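PDB 3LUP: DegV family protein, which binds elaidic acid in a pocket, probably accepts long-chain fatty acids in general, and may take part in lipid transport or fatty acid metabolism. Local coordinates for residues Leu46-Asp49 and Gln50-Lys54; Val164-Leu167 and Asn168-Val171; Val262-Gly265 and Gly266-Thr270. One frame throughout, in Å; residues are numbered along the deposited sequence.

Interaction 1: Leu46-Asp49 and Gln50-Lys54; sequences LTLD and QYYDK
Leu46 lies against Tyr51 with both of its methyls: CD2 approaches the edge of the phenol ring, near its plane, 4.0 Å from Tyr51 CD1, while CD1 rests on the backbone beside Tyr51 N. With CG trans to the backbone N (chi1 174°), the leucine folds over the start of helix 48-57 from the residue two places before it. Leu48 and Tyr52, one helical turn apart, run side by side and point the same way, Leu48 CG standing 3.8 Å from Tyr52 CE2. The two tyrosines also meet, since Tyr51 CD2 sits over the centre of one face of the Tyr52 ring.

Thr47 is the N-cap. Its OG1 accepts from Gln50 N at 3.1 Å in a fairly straight bond (164° at the hydrogen), and the chi1 of 78°, which holds OG1 between the backbone N and the carbonyl carbon, is what lets the hydroxyl turn into the first turn. The Gln50 side chain crosses that of Thr47 at about a right angle. Regular helical bonds follow, from Tyr51 N to Thr47 O (3.0 Å), Tyr52 N to Leu48 O and Asp53 N to Asp49 O.

Further out, Leu46 and Tyr51 pack on Ile33, Tyr52 packs on Ala269, and Tyr51 OH is hydrogen-bonded to Thr270 OG1. The chemistry thus divides around the helix start: Leu46, Tyr51 and Tyr52 are buried, Leu48 less so, whereas Asp49 is exposed, and its carboxylate, salt-bridged to Arg238, would probably be stabilised further by the helix dipole.

Interaction 2: Val164-Leu167 and Asn168-Val171; sequences VNDL and NHLV
Asp166 and Asn168 are joined by a side-chain hydrogen bond, Asn168 ND2 donating to Asp166 OD2 at 2.5 Å, a short distance that carries little weight at this resolution. The acceptor lies in the amide plane of Asn168, but the donor meets OD2 on its anti side, 32° out of the carboxylate plane. The Asp166 and His169 side chains cross obliquely, the carboxylate plane turned 76° from the ring, with OD2 in plane at the ring edge and OD1 3.5 Å from His169 CD2; the imidazole's ND1 is hydrogen-bonded to Thr270 O.

Backbone bonds start the helix: Leu167 O accepts from Val171 N at 2.9 Å. A water links the approach to the first turn, donating to Asp166 O and accepting from Leu170 N, each at 2.8 Å.

The apolar contacts are two. Val164 CG1, carried toward the helix by a chi1 of -56° that sets it anti to the carbonyl carbon, meets Leu170 CD1 at 3.9 Å, and Leu167 CB lies 4.2 Å from Val171 CG2.

These contacts lie where the chain passes from strand 159-163 of the mixed sheet into helix 168-173. Leu167 and Val171 pack against helix 179-186 through Leu186 and Ile183, while Val164 and Leu170 lean on Leu272 of helix 266-272.

Interaction 3: Val262-Gly265 and Gly266-Thr270; sequences VSFG and GVIAT. With ELA (Elaidic acid), chain B.
The fatty-acid pocket of this DegV-family protein is lined in part by Phe264 and Ile268, which meet where strand 259-263, at the edge of the mixed sheet, passes through a short loop into helix 266-272. The two side chains cross at about a right angle: Ile268 CG2 comes 3.5 Å from Phe264 CD1, and the isoleucine CB and CD1 also lie near that ring carbon. Because CG2 is trans to the backbone N of Ile268 (the CG1 branch has chi1 -60°), this methyl can touch both the phenyl ring and the ligand, lying 3.5 Å from C13 of elaidic acid. Phe264 CE1 approaches C15 of the same lipid at 3.7 Å, so both residues touch the distal part of its hydrocarbon chain. Val267 CG1 stands beside C7, further toward the carboxylate end; the lipid is also hydrogen-bonded to Arg175.

Gly265 occupies the N-cap position. Its carbonyl accepts from Ala269 N at 3.0 Å with an angle of 165° at the hydrogen, closing the first turn, while its own N donates to a water 2.9 Å away that also takes a weak bond from Ile268 N. The helix start is tied to the rest of the fold by Glu42, whose carboxylate accepts from Gly266 N, and Ala269 packs on Tyr51 and Tyr52 of helix 48-57. Thr270 OG1 has Tyr51 OH as a partner outside this stretch. Gly266 O, in the first turn, accepts twice from Thr270, one turn on: Thr270 N and Thr270 OG1 reach it from opposite faces of its carbonyl plane.

How the interactions relate
All three interactions lie at the start of a helix, but at different depths. Interaction 3 is buried, its centre about 9 Å from that of the chain; its side-chain contact is apolar and borders the lipid, while helix-start bonds and a water hold its backbone. Interactions 1 and 2 are partly buried and farther out, with more polar side chains: a threonine cap and exposed aspartates in one, an aspartate-asparagine bond and a bridging water in the other. Both reach helix 266-272 at Thr270, whose OG1 lies 2.8 Å from Tyr51 OH and whose O lies 3.0 Å from His169 ND1, both probable hydrogen bonds. Interactions 1 and 2 do not touch, so 266-270 connects them.

Interaction 1: Leu46-Asp49 and Gln50-Lys54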
loop_
_atom_site.group_PDB
_atom_site.type_symbol
_atom_site.label_atom_id
_atom_site.label_comp_id
_atom_site.label_asym_id
_atom_site.label_seq_id
_atom_site.Cartn_x
_atom_site.Cartn_y
_atom_site.Cartn_z
ATOM N N LEU A 46 7.266 18.605 3.695
ATOM C CA LEU A 46 8.306 17.621 3.950
ATOM C C LEU A 46 8.668 16.877 2.669
ATOM O O LEU A 46 7.806 16.262 2.028
ATOM C CB LEU A 46 7.829 16.621 5.010
ATOM C CG LEU A 46 8.730 15.417 5.309
ATOM C CD1 LEU A 46 9.731 15.728 6.402
ATOM C CD2 LEU A 46 7.903 14.222 5.698
ATOM N N THR A 47 9.944 16.942 2.298
ATOM C CA THR A 47 10.467 16.135 1.189
ATOM C C THR A 47 10.938 14.772 1.705
ATOM O O THR A 47 11.117 14.588 2.921
ATOM C CB THR A 47 11.643 16.823 0.442
ATOM O OG1 THR A 47 12.851 16.692 1.206
ATOM C CG2 THR A 47 11.337 18.289 0.170
ATOM N N LEU A 48 11.151 13.821 0.789
ATOM C CA LEU A 48 11.636 12.503 1.192
ATOM C C LEU A 48 13.036 12.582 1.815
ATOM O O LEU A 48 13.329 11.839 2.754
ATOM C CB LEU A 48 11.560 11.461 0.053
ATOM C CG LEU A 48 11.725 9.981 0.500
ATOM C CD1 LEU A 48 10.515 9.443 1.306
ATOM C CD2 LEU A 48 12.086 9.008 -0.627
ATOM N N ASP A 49 13.879 13.501 1.333
ATOM C CA ASP A 49 15.234 13.644 1.876
ATOM C C ASP A 49 15.239 14.256 3.264
ATOM O O ASP A 49 16.021 13.850 4.123
ATOM C CB ASP A 49 16.142 14.414 0.925
ATOM C CG ASP A 49 16.935 13.493 0.016
ATOM O OD1 ASP A 49 17.954 12.907 0.476
ATOM O OD2 ASP A 49 16.536 13.351 -1.159
ATOM N N GLN A 50 14.348 15.221 3.487
ATOM C CA GLN A 50 14.196 15.833 4.807
ATOM C C GLN A 50 13.681 14.792 5.785
ATOM O O GLN A 50 14.080 14.795 6.960
ATOM C CB GLN A 50 13.219 17.011 4.778
ATOM C CG GLN A 50 13.812 18.370 4.399
ATOM C CD GLN A 50 12.762 19.490 4.434
ATOM O OE1 GLN A 50 11.581 19.238 4.659
ATOM N NE2 GLN A 50 13.196 20.721 4.211
ATOM N N TYR A 51 12.802 13.912 5.284
ATOM C CA TYR A 51 12.186 12.871 6.090
ATOM C C TYR A 51 13.206 11.962 6.726
ATOM O O TYR A 51 13.164 11.733 7.935
ATOM C CB TYR A 51 11.238 11.994 5.278
ATOM C CG TYR A 51 10.797 10.802 6.098
ATOM C CD1 TYR A 51 9.773 10.920 7.032
ATOM C CD2 TYR A 51 11.448 9.577 5.990
ATOM C CE1 TYR A 51 9.381 9.853 7.812
ATOM C CE2 TYR A 51 11.064 8.497 6.761
ATOM C CZ TYR A 51 10.023 8.639 7.667
ATOM O OH TYR A 51 9.641 7.563 8.441
ATOM N N TYR A 52 14.096 11.418 5.899
ATOM C CA TYR A 52 15.128 10.497 6.374
ATOM C C TYR A 52 16.150 11.169 7.282
ATOM O O TYR A 52 16.640 10.560 8.233
ATOM C CB TYR A 52 15.814 9.804 5.198
ATOM C CG TYR A 52 15.009 8.661 4.639
ATOM C CD1 TYR A 52 14.923 7.441 5.324
ATOM C CD2 TYR A 52 14.342 8.787 3.427
ATOM C CE1 TYR A 52 14.172 6.370 4.815
ATOM C CE2 TYR A 52 13.598 7.727 2.897
ATOM C CZ TYR A 52 13.508 6.523 3.601
ATOM O OH TYR A 52 12.769 5.482 3.079
ATOM N N ASP A 53 16.454 12.428 6.983
ATOM C CA ASP A 53 17.275 13.252 7.862
ATOM C C ASP A 53 16.619 13.428 9.222
ATOM O O ASP A 53 17.287 13.292 10.253
ATOM C CB ASP A 53 17.527 14.616 7.239
ATOM C CG ASP A 53 18.647 14.591 6.236
ATOM O OD1 ASP A 53 19.539 13.713 6.342
ATOM O OD2 ASP A 53 18.631 15.460 5.345
ATOM N N LYS A 54 15.317 13.724 9.217
ATOM C CA LYS A 54 14.557 13.852 10.459
ATOM C C LYS A 54 14.414 12.511 11.182
ATOM O O LYS A 54 14.428 12.458 12.414
ATOM C CB LYS A 54 13.185 14.507 10.229
ATOM C CG LYS A 54 13.232 16.032 10.132
ATOM C CD LYS A 54 11.873 16.704 10.316
ATOM C CE LYS A 54 12.085 18.137 10.838
ATOM N NZ LYS A 54 10.887 19.009 10.722
#

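Interaction 2: Val164-Leu167 and Asn168-Val171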
loop_
_atom_site.group_PDB
_atom_site.type_symbol
_atom_site.label_atom_id
_atom_site.label_comp_id
_atom_site.label_asym_id
_atom_site.label_seq_id
_atom_site.Cartn_x
_atom_site.Cartn_y
_atom_site.Cartn_z
ATOM N N VAL A 164 12.342 -6.656 6.550
ATOM C CA VAL A 164 12.748 -5.374 7.089
ATOM C C VAL A 164 14.178 -5.432 7.619
ATOM O O VAL A 164 14.732 -6.520 7.862
ATOM C CB VAL A 164 11.738 -4.820 8.144
ATOM C CG1 VAL A 164 10.356 -4.721 7.542
ATOM C CG2 VAL A 164 11.725 -5.665 9.412
ATOM N N ASN A 165 14.778 -4.264 7.784
ATOM C CA ASN A 165 16.100 -4.226 8.334
ATOM C C ASN A 165 16.063 -4.322 9.859
ATOM O O ASN A 165 16.808 -5.102 10.465
ATOM C CB ASN A 165 16.851 -3.004 7.859
ATOM C CG ASN A 165 18.315 -3.137 8.084
ATOM O OD1 ASN A 165 18.950 -2.242 8.644
ATOM N ND2 ASN A 165 18.875 -4.281 7.681
ATOM N N ASP A 166 15.182 -3.543 10.476
ATOM C CA ASP A 166 14.986 -3.635 11.915
ATOM C C ASP A 166 13.513 -3.526 12.288
ATOM O O ASP A 166 12.767 -2.687 11.766
ATOM C CB ASP A 166 15.857 -2.614 12.672
ATOM C CG ASP A 166 15.213 -1.236 12.773
ATOM O OD1 ASP A 166 14.759 -0.726 11.717
ATOM O OD2 ASP A 166 15.172 -0.680 13.905
ATOM N N LEU A 167 13.118 -4.389 13.211
ATOM C CA LEU A 167 11.715 -4.635 13.486
ATOM C C LEU A 167 11.040 -3.654 14.449
ATOM O O LEU A 167 9.827 -3.710 14.625
ATOM C CB LEU A 167 11.555 -6.058 14.012
ATOM C CG LEU A 167 11.754 -7.210 13.032
ATOM C CD1 LEU A 167 12.512 -8.339 13.716
ATOM C CD2 LEU A 167 10.412 -7.684 12.507
ATOM N N ASN A 168 11.808 -2.768 15.073
ATOM C CA ASN A 168 11.249 -1.823 16.034
ATOM C C ASN A 168 10.092 -1.023 15.469
ATOM O O ASN A 168 9.048 -0.903 16.108
ATOM C CB ASN A 168 12.336 -0.884 16.540
ATOM C CG ASN A 168 13.544 -1.636 17.008
ATOM O OD1 ASN A 168 13.528 -2.238 18.094
ATOM N ND2 ASN A 168 14.597 -1.660 16.172
ATOM N N HIS A 169 10.286 -0.492 14.264
ATOM C CA HIS A 169 9.248 0.251 13.574
ATOM C C HIS A 169 7.956 -0.540 13.497
ATOM O O HIS A 169 6.906 -0.054 13.916
ATOM C CB HIS A 169 9.712 0.638 12.187
ATOM C CG HIS A 169 10.848 1.605 12.186
ATOM N ND1 HIS A 169 10.692 2.936 11.859
ATOM C CD2 HIS A 169 12.161 1.435 12.471
ATOM C CE1 HIS A 169 11.859 3.547 11.939
ATOM N NE2 HIS A 169 12.768 2.659 12.306
ATOM N N LEU A 170 8.040 -1.766 12.989
ATOM C CA LEU A 170 6.861 -2.613 12.881
ATOM C C LEU A 170 6.221 -3.016 14.204
ATOM O O LEU A 170 4.993 -3.072 14.297
ATOM C CB LEU A 170 7.143 -3.840 12.034
ATOM C CG LEU A 170 6.818 -3.664 10.548
ATOM C CD1 LEU A 170 7.122 -4.937 9.796
ATOM C CD2 LEU A 170 5.362 -3.253 10.338
ATOM N N VAL A 171 7.044 -3.279 15.212
ATOM C CA VAL A 171 6.572 -3.744 16.513
ATOM C C VAL A 171 5.999 -2.583 17.325
ATOM O O VAL A 171 4.850 -2.641 17.770
ATOM C CB VAL A 171 7.714 -4.448 17.296
ATOM C CG1 VAL A 171 7.307 -4.771 18.749
ATOM C CG2 VAL A 171 8.199 -5.705 16.548
HETATM O O HOH W 1 10.002 -2.550 11.170
#

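Interaction 3: Val262-Gly265 and Gly266-Thr270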
loop_
_atom_site.group_PDB
_atom_site.type_symbol
_atom_site.label_atom_id
_atom_site.label_comp_id
_atom_site.label_asym_id
_atom_site.label_seq_id
_atom_site.Cartn_x
_atom_site.Cartn_y
_atom_site.Cartn_z
ATOM N N VAL A 262 10.316 0.385 -7.280
ATOM C CA VAL A 262 9.718 1.627 -6.813
ATOM C C VAL A 262 10.020 1.807 -5.337
ATOM O O VAL A 262 10.289 0.828 -4.626
ATOM C CB VAL A 262 8.178 1.660 -7.027
ATOM C CG1 VAL A 262 7.842 1.608 -8.498
ATOM C CG2 VAL A 262 7.463 0.534 -6.261
ATOM N N SER A 263 9.964 3.058 -4.887
ATOM C CA SER A 263 10.220 3.402 -3.498
ATOM C C SER A 263 8.985 3.534 -2.615
ATOM O O SER A 263 7.873 3.764 -3.113
ATOM C CB SER A 263 11.009 4.692 -3.437
ATOM O OG SER A 263 12.354 4.379 -3.693
ATOM N N PHE A 264 9.207 3.378 -1.304
ATOM C CA PHE A 264 8.229 3.760 -0.297
ATOM C C PHE A 264 8.365 5.263 -0.029
ATOM O O PHE A 264 9.404 5.865 -0.338
ATOM C CB PHE A 264 8.445 2.984 1.013
ATOM C CG PHE A 264 8.172 1.490 0.918
ATOM C CD1 PHE A 264 6.876 1.001 0.698
ATOM C CD2 PHE A 264 9.205 0.570 1.098
ATOM C CE1 PHE A 264 6.622 -0.397 0.636
ATOM C CE2 PHE A 264 8.969 -0.806 1.021
ATOM C CZ PHE A 264 7.674 -1.292 0.795
ATOM N N GLY A 265 7.308 5.867 0.518
ATOM C CA GLY A 265 7.354 7.231 1.049
ATOM C C GLY A 265 7.505 7.193 2.571
ATOM O O GLY A 265 7.709 6.127 3.147
ATOM N N GLY A 266 7.407 8.361 3.213
ATOM C CA GLY A 266 7.642 8.505 4.640
ATOM C C GLY A 266 6.575 7.812 5.453
ATOM O O GLY A 266 6.819 7.371 6.577
ATOM N N VAL A 267 5.384 7.703 4.876
ATOM C CA VAL A 267 4.267 7.027 5.530
ATOM C C VAL A 267 4.636 5.579 5.883
ATOM O O VAL A 267 4.574 5.200 7.051
ATOM C CB VAL A 267 2.976 7.128 4.685
ATOM C CG1 VAL A 267 1.863 6.319 5.303
ATOM C CG2 VAL A 267 2.549 8.606 4.556
ATOM N N ILE A 268 5.072 4.804 4.886
ATOM C CA ILE A 268 5.441 3.392 5.069
ATOM C C ILE A 268 6.849 3.205 5.642
ATOM O O ILE A 268 7.064 2.310 6.437
ATOM C CB ILE A 268 5.232 2.583 3.765
ATOM C CG1 ILE A 268 3.755 2.646 3.347
ATOM C CG2 ILE A 268 5.646 1.138 3.952
ATOM C CD1 ILE A 268 3.468 2.261 1.906
ATOM N N ALA A 269 7.798 4.056 5.266
ATOM C CA ALA A 269 9.102 4.102 5.928
ATOM C C ALA A 269 8.959 4.235 7.464
ATOM O O ALA A 269 9.621 3.529 8.219
ATOM C CB ALA A 269 9.931 5.229 5.369
ATOM N N THR A 270 8.077 5.117 7.914
ATOM C CA THR A 270 7.731 5.218 9.336
ATOM C C THR A 270 7.447 3.867 10.017
ATOM O O THR A 270 7.889 3.636 11.137
ATOM C CB THR A 270 6.527 6.191 9.567
ATOM O OG1 THR A 270 6.899 7.523 9.188
ATOM C CG2 THR A 270 6.095 6.209 11.030
HETATM C CA ELA B . -3.078 5.185 11.370
HETATM C C ELA B . -3.079 5.625 12.837
HETATM O O ELA B . -2.026 5.693 13.537
HETATM C C3 ELA B . -2.286 6.107 10.446
HETATM C C4 ELA B . -2.573 5.800 8.981
HETATM C C5 ELA B . -1.297 5.469 8.180
HETATM C C6 ELA B . -0.917 3.988 8.311
HETATM C C7 ELA B . 0.493 3.590 7.892
HETATM C C8 ELA B . 0.713 2.094 8.151
HETATM C C9 ELA B . 1.591 1.461 7.080
HETATM C C10 ELA B . 2.168 0.104 7.239
HETATM C C11 ELA B . 3.428 -0.266 6.483
HETATM C C12 ELA B . 3.311 -1.603 5.763
HETATM C C13 ELA B . 3.273 -1.472 4.250
HETATM C C14 ELA B . 3.887 -2.663 3.528
HETATM C C15 ELA B . 3.898 -2.411 2.014
HETATM C C16 ELA B . 4.192 -3.660 1.179
HETATM C C17 ELA B . 3.011 -4.014 0.282
HETATM C C18 ELA B . 3.449 -4.539 -1.079
HETATM O OXT ELA B . -4.172 5.911 13.378
HETATM O O HOH W 2 4.664 5.795 1.599
#